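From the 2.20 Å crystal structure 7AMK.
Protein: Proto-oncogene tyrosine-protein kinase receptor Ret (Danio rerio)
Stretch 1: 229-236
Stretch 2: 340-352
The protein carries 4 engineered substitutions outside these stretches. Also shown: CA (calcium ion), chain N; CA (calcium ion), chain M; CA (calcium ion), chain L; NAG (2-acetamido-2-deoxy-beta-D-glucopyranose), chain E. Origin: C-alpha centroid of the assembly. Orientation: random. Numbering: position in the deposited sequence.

Stretch 1 (229-236) EDDNSPYV
Stretch 2 (340-352) NDTTFPGPEGTVL

Two aspartates that should repel are pressed together here: Asp230 OD2 lies 2.4 Å from Asp341 OD1. Both carboxylates also bind one calcium ion, that of chain N, through Asp230 OD1 at 2.3 Å and Asp341 OD2 at 2.5 Å, joined by Asn232 O at 2.3 Å and further ligands elsewhere in the structure. The CA-to-CB bonds of both aspartates point toward the other stretch, with chi1 t and chi2 near zero (5° for Asp230, -14° for Asp341).

Stretch 1 is largely an extended loop. After Asp230 (phi/psi -83/93), the chain turns two side chains away, Asp231 and Asn232, before Pro234 again points toward stretch 2. Asp231 (-131/21, chi1 p) binds the other calciums, OD1 to that of chain M at 2.5 Å and OD2 to that of chain L at 2.3 Å. Stretch 2 leaves a strand at Asp341, makes a type I turn to Phe344, loops through Gly346 (91/175), and returns as a strand from Thr350. Asp341 N donates to Gly349 O at 2.8 Å, and Phe344 N to Asp341 O at 3.2 Å. In register, Asp230 sits by Phe344 (CA-CA 5.7 Å), Ser233 by Gly349 (4.8 Å) and Tyr235 by Val351 (6.4 Å); over the last two pairs the segments run in the same direction.

The turn supplies the hydrogen bond across the contact: Thr343 OG1, chi1 p, donates to Asp230 OD2 at 2.5 Å. Phe344 (t, chi2 80°) starts sideways but brings its ring end nearer. Ser233 CB covers one face, 4.0 Å from the Phe344 ring centroid in a CH-pi contact, while Asn232 N approaches the edge, 3.6 Å from Phe344 CE1. Gly349 leaves room for this ring; a CB there would clash with Phe344 CD2.

Beyond the metal, packing becomes mostly apolar. Pro234 CD rests 3.5 Å from Asp341 CB, and Pro234 CG meets Val351 CG1 (Val351 chi1 m) at 4.2 Å, though Pro234 O comes closer to Val351 CG1, at 3.2 Å.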

# COMPACT_ATOMS: atom_id res chain seq x y z
N GLU A 229 -28.78 18.97 -7.42
CA GLU A 229 -28.58 19.72 -6.20
C GLU A 229 -28.36 18.73 -5.07
O GLU A 229 -28.58 17.52 -5.22
CB GLU A 229 -29.74 20.67 -5.91
CG GLU A 229 -30.95 20.02 -5.37
CD GLU A 229 -32.01 21.05 -4.97
OE1 GLU A 229 -31.78 22.25 -5.23
OE2 GLU A 229 -33.06 20.66 -4.39
N ASP A 230 -27.90 19.23 -3.93
CA ASP A 230 -27.54 18.39 -2.79
C ASP A 230 -28.83 18.10 -2.03
O ASP A 230 -29.27 18.88 -1.19
CB ASP A 230 -26.48 19.08 -1.92
CG ASP A 230 -26.04 18.24 -0.70
OD1 ASP A 230 -26.46 17.08 -0.53
OD2 ASP A 230 -25.26 18.79 0.10
N ASP A 231 -29.47 16.98 -2.37
CA ASP A 231 -30.75 16.64 -1.75
C ASP A 231 -30.76 15.20 -1.25
O ASP A 231 -31.84 14.62 -1.08
CB ASP A 231 -31.92 16.90 -2.73
CG ASP A 231 -31.89 15.97 -3.97
OD1 ASP A 231 -30.95 15.16 -4.13
OD2 ASP A 231 -32.84 16.04 -4.78
N ASN A 232 -29.59 14.63 -1.02
CA ASN A 232 -29.47 13.29 -0.46
C ASN A 232 -28.40 13.31 0.63
O ASN A 232 -27.31 13.84 0.42
CB ASN A 232 -29.11 12.26 -1.53
CG ASN A 232 -30.25 12.04 -2.52
OD1 ASN A 232 -31.11 11.18 -2.30
ND2 ASN A 232 -30.26 12.82 -3.60
N SER A 233 -28.74 12.75 1.80
CA SER A 233 -27.75 12.72 2.86
C SER A 233 -26.82 11.52 2.71
O SER A 233 -27.20 10.49 2.14
CB SER A 233 -28.43 12.65 4.22
OG SER A 233 -29.35 11.59 4.26
N PRO A 234 -25.59 11.66 3.19
CA PRO A 234 -24.65 10.54 3.17
C PRO A 234 -25.09 9.43 4.10
O PRO A 234 -25.83 9.64 5.06
CB PRO A 234 -23.35 11.18 3.63
CG PRO A 234 -23.79 12.34 4.46
CD PRO A 234 -25.00 12.87 3.78
N TYR A 235 -24.63 8.22 3.81
CA TYR A 235 -25.00 7.05 4.60
C TYR A 235 -23.92 5.98 4.47
O TYR A 235 -23.15 5.94 3.50
CB TYR A 235 -26.36 6.47 4.18
CG TYR A 235 -26.38 5.94 2.74
CD1 TYR A 235 -26.66 6.79 1.68
CD2 TYR A 235 -26.13 4.60 2.45
CE1 TYR A 235 -26.68 6.31 0.34
CE2 TYR A 235 -26.15 4.12 1.13
CZ TYR A 235 -26.43 4.98 0.08
OH TYR A 235 -26.45 4.52 -1.22
N VAL A 236 -23.90 5.11 5.45
CA VAL A 236 -22.99 3.97 5.42
C VAL A 236 -23.79 2.75 5.00
O VAL A 236 -25.01 2.67 5.19
CB VAL A 236 -22.30 3.74 6.78
CG1 VAL A 236 -21.31 4.84 7.03
CG2 VAL A 236 -23.34 3.71 7.87
N ASN A 340 -20.14 15.52 7.89
CA ASN A 340 -21.25 16.46 7.77
C ASN A 340 -21.39 16.90 6.31
O ASN A 340 -20.47 17.51 5.76
CB ASN A 340 -21.00 17.64 8.70
CG ASN A 340 -22.13 18.64 8.74
OD1 ASN A 340 -23.02 18.65 7.89
ND2 ASN A 340 -22.09 19.50 9.75
N ASP A 341 -22.52 16.56 5.68
CA ASP A 341 -22.91 17.09 4.38
C ASP A 341 -23.40 18.51 4.57
O ASP A 341 -24.56 18.74 4.93
CB ASP A 341 -23.99 16.22 3.74
CG ASP A 341 -24.36 16.66 2.31
OD1 ASP A 341 -23.99 17.79 1.87
OD2 ASP A 341 -25.02 15.84 1.62
N THR A 342 -22.54 19.49 4.29
CA THR A 342 -22.77 20.85 4.76
C THR A 342 -23.98 21.50 4.11
O THR A 342 -24.76 22.18 4.79
CB THR A 342 -21.52 21.70 4.50
OG1 THR A 342 -21.18 21.59 3.11
CG2 THR A 342 -20.35 21.20 5.37
N THR A 343 -24.15 21.32 2.81
CA THR A 343 -25.25 21.94 2.07
C THR A 343 -26.49 21.06 2.01
O THR A 343 -27.41 21.37 1.24
CB THR A 343 -24.80 22.28 0.64
OG1 THR A 343 -24.24 21.12 0.02
CG2 THR A 343 -23.74 23.37 0.64
N PHE A 344 -26.55 19.97 2.78
CA PHE A 344 -27.79 19.20 2.82
C PHE A 344 -28.78 19.90 3.76
O PHE A 344 -28.47 20.10 4.94
CB PHE A 344 -27.55 17.77 3.27
CG PHE A 344 -28.82 16.96 3.36
CD1 PHE A 344 -29.40 16.42 2.22
CD2 PHE A 344 -29.45 16.77 4.58
CE1 PHE A 344 -30.58 15.68 2.30
CE2 PHE A 344 -30.61 16.03 4.67
CZ PHE A 344 -31.19 15.49 3.53
N PRO A 345 -29.97 20.29 3.28
CA PRO A 345 -30.85 21.12 4.12
C PRO A 345 -31.35 20.34 5.32
O PRO A 345 -31.75 19.18 5.22
CB PRO A 345 -31.99 21.51 3.17
CG PRO A 345 -32.02 20.44 2.14
CD PRO A 345 -30.56 20.03 1.96
N GLY A 346 -31.32 20.99 6.48
CA GLY A 346 -31.81 20.38 7.69
C GLY A 346 -30.72 19.66 8.45
O GLY A 346 -29.58 19.52 7.99
N PRO A 347 -31.07 19.16 9.65
CA PRO A 347 -30.07 18.57 10.55
C PRO A 347 -29.93 17.06 10.47
O PRO A 347 -29.51 16.42 11.44
CB PRO A 347 -30.58 18.98 11.93
CG PRO A 347 -32.09 18.99 11.76
CD PRO A 347 -32.37 19.37 10.31
N GLU A 348 -30.29 16.46 9.33
CA GLU A 348 -30.17 15.02 9.14
C GLU A 348 -29.08 14.68 8.12
O GLU A 348 -29.04 13.56 7.59
CB GLU A 348 -31.51 14.43 8.70
N GLY A 349 -28.19 15.62 7.86
CA GLY A 349 -27.21 15.39 6.82
C GLY A 349 -25.84 15.01 7.32
O GLY A 349 -24.85 15.33 6.67
N THR A 350 -25.75 14.32 8.46
CA THR A 350 -24.46 13.90 9.00
C THR A 350 -24.46 12.40 9.29
O THR A 350 -25.50 11.80 9.54
CB THR A 350 -24.10 14.67 10.29
OG1 THR A 350 -25.10 14.43 11.28
CG2 THR A 350 -24.01 16.15 10.00
N VAL A 351 -23.26 11.81 9.25
CA VAL A 351 -23.02 10.44 9.70
C VAL A 351 -21.84 10.43 10.66
O VAL A 351 -20.81 11.07 10.42
CB VAL A 351 -22.74 9.47 8.53
CG1 VAL A 351 -23.88 9.45 7.55
CG2 VAL A 351 -21.45 9.85 7.81
N LEU A 352 -22.00 9.70 11.76
CA LEU A 352 -20.95 9.53 12.75
C LEU A 352 -20.20 8.23 12.46
O LEU A 352 -20.81 7.15 12.42
CB LEU A 352 -21.57 9.51 14.15
CG LEU A 352 -20.61 9.48 15.34
CD1 LEU A 352 -19.63 10.63 15.26
CD2 LEU A 352 -21.38 9.53 16.65
CA CA N . -25.63 14.91 -0.64
CA CA M . -29.49 15.47 -6.08
CA CA L . -33.26 14.48 -6.36
C1 NAG E . -23.05 20.55 9.95
C2 NAG E . -23.17 21.00 11.41
C3 NAG E . -24.14 22.18 11.52
C4 NAG E . -23.81 23.29 10.53
C5 NAG E . -23.62 22.72 9.12
C6 NAG E . -23.13 23.74 8.11
C7 NAG E . -22.92 19.36 13.24
C8 NAG E . -21.58 19.98 13.51
N2 NAG E . -23.63 19.90 12.24
O3 NAG E . -24.14 22.68 12.85
O4 NAG E . -24.93 24.16 10.47
O5 NAG E . -22.66 21.66 9.14
O6 NAG E . -22.56 24.90 8.70
O7 NAG E . -23.34 18.41 13.90
O HOH W 1 -33.72 12.89 -4.71
O HOH W 2 -35.37 15.47 -6.35